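PDB 3LJX: MmoQ Response regulator from Methylococcus capsulatus, which probably makes cyclic di-GMP from two GTP molecules as the full-length enzyme, of which this chain is the part holding the HDOD domain. Local coordinates for residues A[218-229]-A[243-254]; A[101-109]-A[145-153]. All blocks are in the same frame, centred on the assembly; numbering follows the deposited sequence.

Contact 1 of 2, residues A[218-229]-A[243-254]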
loop_
_atom_site.group_PDB
_atom_site.type_symbol
_atom_site.label_atom_id
_atom_site.label_comp_id
_atom_site.label_asym_id
_atom_site.label_seq_id
_atom_site.Cartn_x
_atom_site.Cartn_y
_atom_site.Cartn_z
ATOM N N ARG A 218 15.421 -9.234 6.890
ATOM C CA ARG A 218 14.744 -8.934 8.148
ATOM C C ARG A 218 13.497 -8.093 7.894
ATOM O O ARG A 218 12.427 -8.342 8.470
ATOM C CB ARG A 218 15.679 -8.239 9.130
ATOM C CG ARG A 218 15.120 -8.153 10.537
ATOM C CD ARG A 218 16.079 -7.419 11.443
ATOM N NE ARG A 218 16.806 -8.341 12.295
ATOM C CZ ARG A 218 16.550 -8.498 13.588
ATOM N NH1 ARG A 218 15.597 -7.773 14.165
ATOM N NH2 ARG A 218 17.249 -9.371 14.305
ATOM N N PHE A 219 13.622 -7.114 7.011
ATOM C CA PHE A 219 12.475 -6.292 6.666
ATOM C C PHE A 219 11.426 -7.168 5.967
ATOM O O PHE A 219 10.232 -7.055 6.250
ATOM C CB PHE A 219 12.915 -5.112 5.794
ATOM C CG PHE A 219 11.832 -4.106 5.523
ATOM C CD1 PHE A 219 10.874 -3.821 6.475
ATOM C CD2 PHE A 219 11.799 -3.419 4.316
ATOM C CE1 PHE A 219 9.875 -2.885 6.221
ATOM C CE2 PHE A 219 10.809 -2.479 4.056
ATOM C CZ PHE A 219 9.845 -2.210 5.017
ATOM N N ALA A 220 11.870 -8.064 5.085
ATOM C CA ALA A 220 10.941 -8.982 4.433
ATOM C C ALA A 220 10.149 -9.796 5.471
ATOM O O ALA A 220 8.928 -9.941 5.367
ATOM C CB ALA A 220 11.678 -9.913 3.448
ATOM N N ARG A 221 10.837 -10.328 6.473
ATOM C CA ARG A 221 10.149 -11.105 7.505
ATOM C C ARG A 221 9.173 -10.216 8.283
ATOM O O ARG A 221 8.111 -10.675 8.706
ATOM C CB ARG A 221 11.142 -11.790 8.443
ATOM C CG ARG A 221 11.790 -13.045 7.837
ATOM C CD ARG A 221 12.741 -13.763 8.812
ATOM N NE ARG A 221 14.020 -13.063 8.923
ATOM C CZ ARG A 221 15.003 -13.181 8.037
ATOM N NH1 ARG A 221 14.858 -13.976 6.976
ATOM N NH2 ARG A 221 16.131 -12.500 8.199
ATOM N N GLN A 222 9.501 -8.935 8.430
ATOM C CA GLN A 222 8.597 -8.008 9.116
ATOM C C GLN A 222 7.349 -7.733 8.297
ATOM O O GLN A 222 6.237 -7.628 8.843
ATOM C CB GLN A 222 9.300 -6.704 9.446
ATOM C CG GLN A 222 10.408 -6.830 10.511
ATOM C CD GLN A 222 11.244 -5.551 10.600
ATOM O OE1 GLN A 222 11.485 -4.877 9.582
ATOM N NE2 GLN A 222 11.685 -5.211 11.813
ATOM N N LEU A 223 7.540 -7.631 6.988
ATOM C CA LEU A 223 6.434 -7.443 6.055
ATOM C C LEU A 223 5.540 -8.673 6.056
ATOM O O LEU A 223 4.318 -8.555 6.156
ATOM C CB LEU A 223 6.966 -7.203 4.645
ATOM C CG LEU A 223 7.373 -5.762 4.348
ATOM C CD1 LEU A 223 8.595 -5.699 3.404
ATOM C CD2 LEU A 223 6.161 -5.017 3.779
ATOM N N ALA A 224 6.162 -9.850 5.960
ATOM C CA ALA A 224 5.422 -11.108 5.926
ATOM C C ALA A 224 4.591 -11.234 7.200
ATOM O O ALA A 224 3.437 -11.654 7.159
ATOM C CB ALA A 224 6.384 -12.322 5.767
ATOM N N LEU A 225 5.172 -10.841 8.330
ATOM C CA LEU A 225 4.446 -10.907 9.585
ATOM C C LEU A 225 3.258 -9.929 9.620
ATOM O O LEU A 225 2.183 -10.272 10.113
ATOM C CB LEU A 225 5.375 -10.641 10.747
ATOM C CG LEU A 225 4.891 -11.264 12.034
ATOM C CD1 LEU A 225 4.808 -12.781 11.867
ATOM C CD2 LEU A 225 5.854 -10.882 13.133
ATOM N N ALA A 226 3.444 -8.720 9.097
ATOM C CA ALA A 226 2.342 -7.762 9.055
ATOM C C ALA A 226 1.217 -8.316 8.188
ATOM O O ALA A 226 0.037 -8.167 8.513
ATOM C CB ALA A 226 2.803 -6.414 8.507
ATOM N N GLN A 227 1.589 -8.950 7.080
ATOM C CA GLN A 227 0.602 -9.489 6.155
ATOM C C GLN A 227 -0.181 -10.638 6.792
ATOM O O GLN A 227 -1.421 -10.648 6.768
ATOM C CB GLN A 227 1.266 -9.956 4.854
ATOM C CG GLN A 227 0.298 -10.630 3.897
ATOM C CD GLN A 227 -0.742 -9.665 3.328
ATOM O OE1 GLN A 227 -0.424 -8.536 2.955
ATOM N NE2 GLN A 227 -1.987 -10.117 3.243
ATOM N N HIS A 228 0.538 -11.603 7.367
ATOM C CA HIS A 228 -0.110 -12.800 7.920
ATOM C C HIS A 228 -0.931 -12.474 9.152
ATOM O O HIS A 228 -2.026 -12.994 9.331
ATOM C CB HIS A 228 0.912 -13.904 8.235
ATOM C CG HIS A 228 1.471 -14.574 7.018
ATOM N ND1 HIS A 228 2.329 -13.938 6.145
ATOM C CD2 HIS A 228 1.297 -15.824 6.528
ATOM C CE1 HIS A 228 2.661 -14.767 5.171
ATOM N NE2 HIS A 228 2.049 -15.920 5.380
ATOM N N ILE A 229 -0.402 -11.604 10.000
ATOM C CA ILE A 229 -1.137 -11.141 11.169
ATOM C C ILE A 229 -2.428 -10.439 10.762
ATOM O O ILE A 229 -3.455 -10.609 11.403
ATOM C CB ILE A 229 -0.291 -10.163 11.983
ATOM C CG1 ILE A 229 0.480 -10.904 13.064
ATOM C CG2 ILE A 229 -1.150 -9.067 12.596
ATOM C CD1 ILE A 229 1.682 -10.118 13.561
ATOM N N LEU A 243 -0.829 -18.186 14.240
ATOM C CA LEU A 243 0.169 -18.222 13.173
ATOM C C LEU A 243 0.907 -19.545 13.146
ATOM O O LEU A 243 1.169 -20.146 14.195
ATOM C CB LEU A 243 1.199 -17.120 13.375
ATOM C CG LEU A 243 0.738 -15.690 13.136
ATOM C CD1 LEU A 243 1.828 -14.737 13.553
ATOM C CD2 LEU A 243 0.377 -15.491 11.676
ATOM N N SER A 244 1.273 -19.976 11.943
ATOM C CA SER A 244 2.027 -21.213 11.756
ATOM C C SER A 244 3.358 -21.157 12.509
ATOM O O SER A 244 3.864 -20.070 12.808
ATOM C CB SER A 244 2.286 -21.431 10.263
ATOM O OG SER A 244 3.252 -20.506 9.771
ATOM N N PRO A 245 3.931 -22.326 12.817
ATOM C CA PRO A 245 5.255 -22.407 13.462
ATOM C C PRO A 245 6.320 -21.632 12.683
ATOM O O PRO A 245 7.158 -20.949 13.292
ATOM C CB PRO A 245 5.571 -23.905 13.437
ATOM C CG PRO A 245 4.219 -24.576 13.411
ATOM C CD PRO A 245 3.318 -23.653 12.614
ATOM N N LEU A 246 6.279 -21.719 11.353
ATOM C CA LEU A 246 7.230 -20.993 10.516
ATOM C C LEU A 246 7.152 -19.494 10.785
ATOM O O LEU A 246 8.170 -18.846 11.061
ATOM C CB LEU A 246 6.966 -21.247 9.035
ATOM C CG LEU A 246 8.184 -21.254 8.098
ATOM C CD1 LEU A 246 7.773 -20.816 6.717
ATOM C CD2 LEU A 246 9.381 -20.425 8.601
ATOM N N LEU A 247 5.948 -18.934 10.697
ATOM C CA LEU A 247 5.789 -17.498 10.918
ATOM C C LEU A 247 6.233 -17.117 12.337
ATOM O O LEU A 247 6.889 -16.095 12.524
ATOM C CB LEU A 247 4.353 -17.038 10.660
ATOM C CG LEU A 247 4.030 -16.485 9.276
ATOM C CD1 LEU A 247 4.959 -15.321 8.954
ATOM C CD2 LEU A 247 4.119 -17.558 8.211
ATOM N N ARG A 248 5.895 -17.940 13.330
ATOM C CA ARG A 248 6.303 -17.621 14.698
ATOM C C ARG A 248 7.812 -17.638 14.781
ATOM O O ARG A 248 8.406 -16.801 15.451
ATOM C CB ARG A 248 5.702 -18.580 15.732
ATOM C CG ARG A 248 4.204 -18.417 15.945
ATOM C CD ARG A 248 3.724 -19.203 17.174
ATOM N NE ARG A 248 3.953 -20.648 17.050
ATOM C CZ ARG A 248 4.726 -21.374 17.864
ATOM N NH1 ARG A 248 5.362 -20.802 18.882
ATOM N NH2 ARG A 248 4.864 -22.683 17.659
ATOM N N ALA A 249 8.437 -18.587 14.086
ATOM C CA ALA A 249 9.894 -18.669 14.102
ATOM C C ALA A 249 10.503 -17.441 13.416
ATOM O O ALA A 249 11.530 -16.904 13.858
ATOM C CB ALA A 249 10.384 -19.978 13.453
ATOM N N GLU A 250 9.863 -16.989 12.344
ATOM C CA GLU A 250 10.353 -15.809 11.642
ATOM C C GLU A 250 10.100 -14.573 12.513
ATOM O O GLU A 250 10.958 -13.702 12.630
ATOM C CB GLU A 250 9.710 -15.693 10.246
ATOM C CG GLU A 250 10.155 -16.813 9.280
ATOM C CD GLU A 250 9.438 -16.783 7.935
ATOM O OE1 GLU A 250 8.355 -16.170 7.826
ATOM O OE2 GLU A 250 9.958 -17.380 6.976
ATOM N N ALA A 251 8.929 -14.527 13.146
ATOM C CA ALA A 251 8.626 -13.501 14.138
ATOM C C ALA A 251 9.719 -13.437 15.194
ATOM O O ALA A 251 10.282 -12.372 15.447
ATOM C CB ALA A 251 7.277 -13.773 14.792
ATOM N N ARG A 252 10.029 -14.576 15.811
ATOM C CA ARG A 252 11.076 -14.606 16.827
ATOM C C ARG A 252 12.385 -14.081 16.241
ATOM O O ARG A 252 13.153 -13.408 16.918
ATOM C CB ARG A 252 11.292 -16.023 17.392
ATOM C CG ARG A 252 10.033 -16.723 17.885
ATOM C CD ARG A 252 9.726 -16.481 19.366
ATOM N NE ARG A 252 8.605 -17.315 19.814
ATOM C CZ ARG A 252 8.722 -18.408 20.574
ATOM N NH1 ARG A 252 9.917 -18.811 21.011
ATOM N NH2 ARG A 252 7.633 -19.094 20.913
ATOM N N ARG A 253 12.641 -14.390 14.976
ATOM C CA ARG A 253 13.926 -14.048 14.366
ATOM C C ARG A 253 14.106 -12.533 14.109
ATOM O O ARG A 253 15.243 -12.037 14.132
ATOM C CB ARG A 253 14.178 -14.903 13.114
ATOM C CG ARG A 253 15.584 -14.836 12.574
ATOM C CD ARG A 253 15.686 -15.633 11.301
ATOM N NE ARG A 253 16.858 -15.279 10.507
ATOM C CZ ARG A 253 17.055 -15.709 9.265
ATOM N NH1 ARG A 253 16.151 -16.497 8.686
ATOM N NH2 ARG A 253 18.143 -15.351 8.596
ATOM N N CYS A 254 13.007 -11.801 13.889
ATOM C CA CYS A 254 13.067 -10.329 13.939
ATOM C C CYS A 254 13.083 -9.823 15.384
ATOM O O CYS A 254 13.443 -8.670 15.630
ATOM C CB CYS A 254 11.896 -9.623 13.240
ATOM S SG CYS A 254 10.861 -10.508 12.085
HETATM O O HOH W 1 16.096 -11.295 10.962
#
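Leu225 drives both methyls into the segment 243-254; the axes of 218-229 and 245-254 run mostly antiparallel, at 131°. CD1 of Leu225 touches CD1 of Leu247 and CD1 of Leu243, just before helix 245-254, each at 3.9 Å, while its CD2 presses on CB of Ala251 at 3.6 Å. This is the tight part. Beside it, Leu247 CD2 lies over one face of the His228 imidazole, a CH-pi contact 4.0 Å from the centroid. His228 ND1 donates to Ala224 O at 2.7 Å, nearly in the ring plane, which probably fixes the turn of the imidazole.

Toward the other end Arg221 is still buried, its CB 3.9 Å from SG of Cys254, which also packs on Gln222 CG. A bend at chi3 (-77°) lays its guanidinium flat on that of Arg253, centres 3.5 Å apart and planes 11° from parallel. Backbone carbonyls probably offset the like charges: Arg221 NH1 donates to Ile210 O and Asp212 O, and Arg253 NH2 to Arg211 O. Replacing Arg221 by alanine is likely to leave Ile210 O and Asp212 O without this donor and to strip Arg253 of its stacking partner. The solvent side lies at the exposed Arg253 and at Arg218, whose NH1 adds only a weak bond to Cys254 O. The two segments thus rely on apolar fit at one end and, at the other, on stacked arginines whose N-H groups are taken up by backbone carbonyls.

Contact 2 of 2, residues A[101-109]-A[145-153]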
loop_
_atom_site.group_PDB
_atom_site.type_symbol
_atom_site.label_atom_id
_atom_site.label_comp_id
_atom_site.label_asym_id
_atom_site.label_seq_id
_atom_site.Cartn_x
_atom_site.Cartn_y
_atom_site.Cartn_z
ATOM N N CYS A 101 -15.278 -2.241 -10.465
ATOM C CA CYS A 101 -15.041 -3.692 -10.561
ATOM C C CYS A 101 -15.971 -4.495 -9.646
ATOM O O CYS A 101 -15.726 -4.637 -8.440
ATOM C CB CYS A 101 -13.578 -4.055 -10.279
ATOM S SG CYS A 101 -13.237 -5.832 -10.437
ATOM N N GLU A 102 -17.034 -5.029 -10.240
ATOM C CA GLU A 102 -18.113 -5.674 -9.499
ATOM C C GLU A 102 -17.624 -6.711 -8.472
ATOM O O GLU A 102 -18.014 -6.670 -7.294
ATOM C CB GLU A 102 -19.108 -6.301 -10.488
ATOM C CG GLU A 102 -20.364 -6.877 -9.852
ATOM C CD GLU A 102 -21.426 -7.242 -10.882
ATOM O OE1 GLU A 102 -21.355 -6.744 -12.032
ATOM O OE2 GLU A 102 -22.341 -8.024 -10.536
ATOM N N ALA A 103 -16.763 -7.627 -8.915
ATOM C CA ALA A 103 -16.313 -8.724 -8.057
ATOM C C ALA A 103 -15.215 -8.360 -7.033
ATOM O O ALA A 103 -14.897 -9.159 -6.161
ATOM C CB ALA A 103 -15.887 -9.928 -8.909
ATOM N N PHE A 104 -14.648 -7.160 -7.128
ATOM C CA PHE A 104 -13.590 -6.746 -6.202
ATOM C C PHE A 104 -14.158 -6.187 -4.897
ATOM O O PHE A 104 -14.976 -5.261 -4.894
ATOM C CB PHE A 104 -12.667 -5.712 -6.851
ATOM C CG PHE A 104 -11.405 -5.422 -6.063
ATOM C CD1 PHE A 104 -10.396 -6.385 -5.953
ATOM C CD2 PHE A 104 -11.205 -4.176 -5.474
ATOM C CE1 PHE A 104 -9.222 -6.121 -5.245
ATOM C CE2 PHE A 104 -10.034 -3.899 -4.772
ATOM C CZ PHE A 104 -9.039 -4.876 -4.660
ATOM N N ASP A 105 -13.695 -6.745 -3.785
ATOM C CA ASP A 105 -14.158 -6.324 -2.472
ATOM C C ASP A 105 -13.390 -5.084 -2.012
ATOM O O ASP A 105 -12.374 -5.195 -1.332
ATOM C CB ASP A 105 -13.986 -7.471 -1.469
ATOM C CG ASP A 105 -14.709 -7.210 -0.158
ATOM O OD1 ASP A 105 -15.038 -6.035 0.124
ATOM O OD2 ASP A 105 -14.938 -8.181 0.602
ATOM N N TYR A 106 -13.880 -3.906 -2.381
ATOM C CA TYR A 106 -13.175 -2.666 -2.087
ATOM C C TYR A 106 -13.081 -2.387 -0.584
ATOM O O TYR A 106 -12.023 -1.998 -0.079
ATOM C CB TYR A 106 -13.824 -1.491 -2.808
ATOM C CG TYR A 106 -13.630 -1.480 -4.324
ATOM C CD1 TYR A 106 -14.463 -2.217 -5.161
ATOM C CD2 TYR A 106 -12.636 -0.693 -4.913
ATOM C CE1 TYR A 106 -14.296 -2.180 -6.553
ATOM C CE2 TYR A 106 -12.459 -0.652 -6.287
ATOM C CZ TYR A 106 -13.289 -1.391 -7.111
ATOM O OH TYR A 106 -13.099 -1.355 -8.485
ATOM N N ALA A 107 -14.184 -2.579 0.136
ATOM C CA ALA A 107 -14.147 -2.357 1.572
ATOM C C ALA A 107 -13.076 -3.257 2.184
ATOM O O ALA A 107 -12.300 -2.816 3.034
ATOM C CB ALA A 107 -15.511 -2.624 2.214
ATOM N N ALA A 108 -13.024 -4.512 1.741
ATOM C CA ALA A 108 -12.059 -5.448 2.308
ATOM C C ALA A 108 -10.654 -4.972 1.981
ATOM O O ALA A 108 -9.760 -4.988 2.835
ATOM C CB ALA A 108 -12.289 -6.889 1.794
ATOM N N TYR A 109 -10.464 -4.537 0.743
ATOM C CA TYR A 109 -9.152 -4.075 0.326
ATOM C C TYR A 109 -8.711 -2.896 1.197
ATOM O O TYR A 109 -7.582 -2.869 1.682
ATOM C CB TYR A 109 -9.123 -3.698 -1.157
ATOM C CG TYR A 109 -7.913 -2.872 -1.491
ATOM C CD1 TYR A 109 -6.672 -3.470 -1.707
ATOM C CD2 TYR A 109 -7.993 -1.487 -1.530
ATOM C CE1 TYR A 109 -5.546 -2.703 -1.981
ATOM C CE2 TYR A 109 -6.879 -0.708 -1.810
ATOM C CZ TYR A 109 -5.661 -1.314 -2.031
ATOM O OH TYR A 109 -4.558 -0.523 -2.289
ATOM N N GLY A 145 -1.370 -2.773 -6.547
ATOM C CA GLY A 145 -1.600 -3.365 -7.850
ATOM C C GLY A 145 -2.975 -4.013 -8.012
ATOM O O GLY A 145 -3.504 -4.078 -9.123
ATOM N N ARG A 146 -3.562 -4.495 -6.920
ATOM C CA ARG A 146 -4.904 -5.087 -6.988
ATOM C C ARG A 146 -5.937 -4.018 -7.311
ATOM O O ARG A 146 -6.755 -4.189 -8.221
ATOM C CB ARG A 146 -5.292 -5.758 -5.674
ATOM C CG ARG A 146 -4.452 -6.960 -5.275
ATOM C CD ARG A 146 -5.093 -7.620 -4.066
ATOM N NE ARG A 146 -4.285 -8.712 -3.540
ATOM C CZ ARG A 146 -4.425 -9.995 -3.875
ATOM N NH1 ARG A 146 -5.356 -10.382 -4.751
ATOM N NH2 ARG A 146 -3.629 -10.901 -3.321
ATOM N N LEU A 147 -5.895 -2.922 -6.555
ATOM C CA LEU A 147 -6.748 -1.760 -6.808
ATOM C C LEU A 147 -6.614 -1.301 -8.269
ATOM O O LEU A 147 -7.605 -1.004 -8.931
ATOM C CB LEU A 147 -6.333 -0.608 -5.894
ATOM C CG LEU A 147 -7.369 0.251 -5.165
ATOM C CD1 LEU A 147 -7.013 1.701 -5.330
ATOM C CD2 LEU A 147 -8.816 -0.016 -5.593
ATOM N N ALA A 148 -5.378 -1.237 -8.760
ATOM C CA ALA A 148 -5.119 -0.755 -10.112
ATOM C C ALA A 148 -5.746 -1.629 -11.201
ATOM O O ALA A 148 -6.302 -1.116 -12.156
ATOM C CB ALA A 148 -3.623 -0.601 -10.347
ATOM N N LEU A 149 -5.660 -2.948 -11.065
ATOM C CA LEU A 149 -6.257 -3.807 -12.075
ATOM C C LEU A 149 -7.776 -3.683 -12.041
ATOM O O LEU A 149 -8.422 -3.638 -13.090
ATOM C CB LEU A 149 -5.875 -5.261 -11.836
ATOM C CG LEU A 149 -4.473 -5.659 -12.249
ATOM C CD1 LEU A 149 -4.242 -7.150 -11.917
ATOM C CD2 LEU A 149 -4.294 -5.370 -13.724
ATOM N N ALA A 150 -8.341 -3.657 -10.828
ATOM C CA ALA A 150 -9.785 -3.558 -10.649
ATOM C C ALA A 150 -10.286 -2.247 -11.254
ATOM O O ALA A 150 -11.356 -2.191 -11.840
ATOM C CB ALA A 150 -10.148 -3.632 -9.162
ATOM N N THR A 151 -9.490 -1.193 -11.115
ATOM C CA THR A 151 -9.845 0.103 -11.654
ATOM C C THR A 151 -9.695 0.161 -13.175
ATOM O O THR A 151 -10.574 0.674 -13.869
ATOM C CB THR A 151 -8.984 1.196 -11.030
ATOM O OG1 THR A 151 -9.117 1.139 -9.609
ATOM C CG2 THR A 151 -9.440 2.563 -11.521
ATOM N N ALA A 152 -8.587 -0.373 -13.685
ATOM C CA ALA A 152 -8.279 -0.332 -15.117
ATOM C C ALA A 152 -9.216 -1.213 -15.942
ATOM O O ALA A 152 -9.743 -0.771 -16.964
ATOM C CB ALA A 152 -6.818 -0.737 -15.373
ATOM N N TRP A 153 -9.424 -2.453 -15.501
ATOM C CA TRP A 153 -10.212 -3.405 -16.289
ATOM C C TRP A 153 -11.344 -4.041 -15.478
ATOM O O TRP A 153 -11.352 -5.245 -15.254
ATOM C CB TRP A 153 -9.304 -4.492 -16.864
ATOM C CG TRP A 153 -8.157 -3.959 -17.638
ATOM C CD1 TRP A 153 -6.875 -3.784 -17.194
ATOM C CD2 TRP A 153 -8.172 -3.522 -19.001
ATOM N NE1 TRP A 153 -6.093 -3.263 -18.202
ATOM C CE2 TRP A 153 -6.866 -3.098 -19.320
ATOM C CE3 TRP A 153 -9.165 -3.461 -19.987
ATOM C CZ2 TRP A 153 -6.528 -2.607 -20.574
ATOM C CZ3 TRP A 153 -8.826 -2.975 -21.240
ATOM C CH2 TRP A 153 -7.519 -2.552 -21.523
HETATM O O HOH W 2 -11.798 0.763 -9.005
#
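Phe104 closes a type I beta turn that begins at Cys101, and its ring packs on Ala150 of helix 144-152 within the all-helical HDOD region. With CG anti to the backbone N (chi1 -169°), the side chain reaches out from the turn to that helix. Its CB starts 4.0 Å from CB of Ala150, and CG comes to 3.8 Å from the same methyl, which sits over one face of the ring in a CH-pi contact and also touches Phe104 CD2. Further out the side chain crosses that of Leu147 at about a right angle: Phe104 CE2 meets CD2 of Leu147 at 4.2 Å, and Phe104 CE1 and, at the tip, CZ each lie 4.0 Å from CB of Arg146. Phe104 CD2 stands over the centre of the Tyr106 ring, and Leu161 of helix 154-163 also touches Phe104.

Ala150 is pinned from the turn's first residue too, its CB lying 3.6 Å from CB of Cys101. Leu147 serves the start of helix 106-125, where its CG meets Tyr109 CE2 at 3.5 Å and its CD2 touches the Tyr106 ring. That helix begins with Asp105 as N-cap, OD1 accepting from Ala108 N.

No direct hydrogen bond joins the two segments, but polar groups are tied at one border. The Tyr106 hydroxyl accepts from Cys101 N at 3.1 Å, which holds the turn against the ring, and a water lies unusually close to it. That water donates to Thr151 OG1, whose own hydroxyl donates to Leu147 O, 2.7 Å away and above the carbonyl plane.

Overall arrangement
Both contacts are largely buried, yet they lie about 27 Å apart between centres and do not touch, with about 7 Å between their nearest atoms. Contact 2 is the nearer to the middle of the chain, about 13 Å from its centre against 18 Å for contact 1. They follow in series along the chain and share no segment, but helix 106-125 connects them: its first turn takes part in contact 2, and further along Leu120 and Ile123 touch helix 214-233 of contact 1. Contact 2 is dominated by aromatic rings on small and aliphatic residues, whereas contact 1 joins a leucine cluster at one end to stacked arginines at the other and reaches the surface.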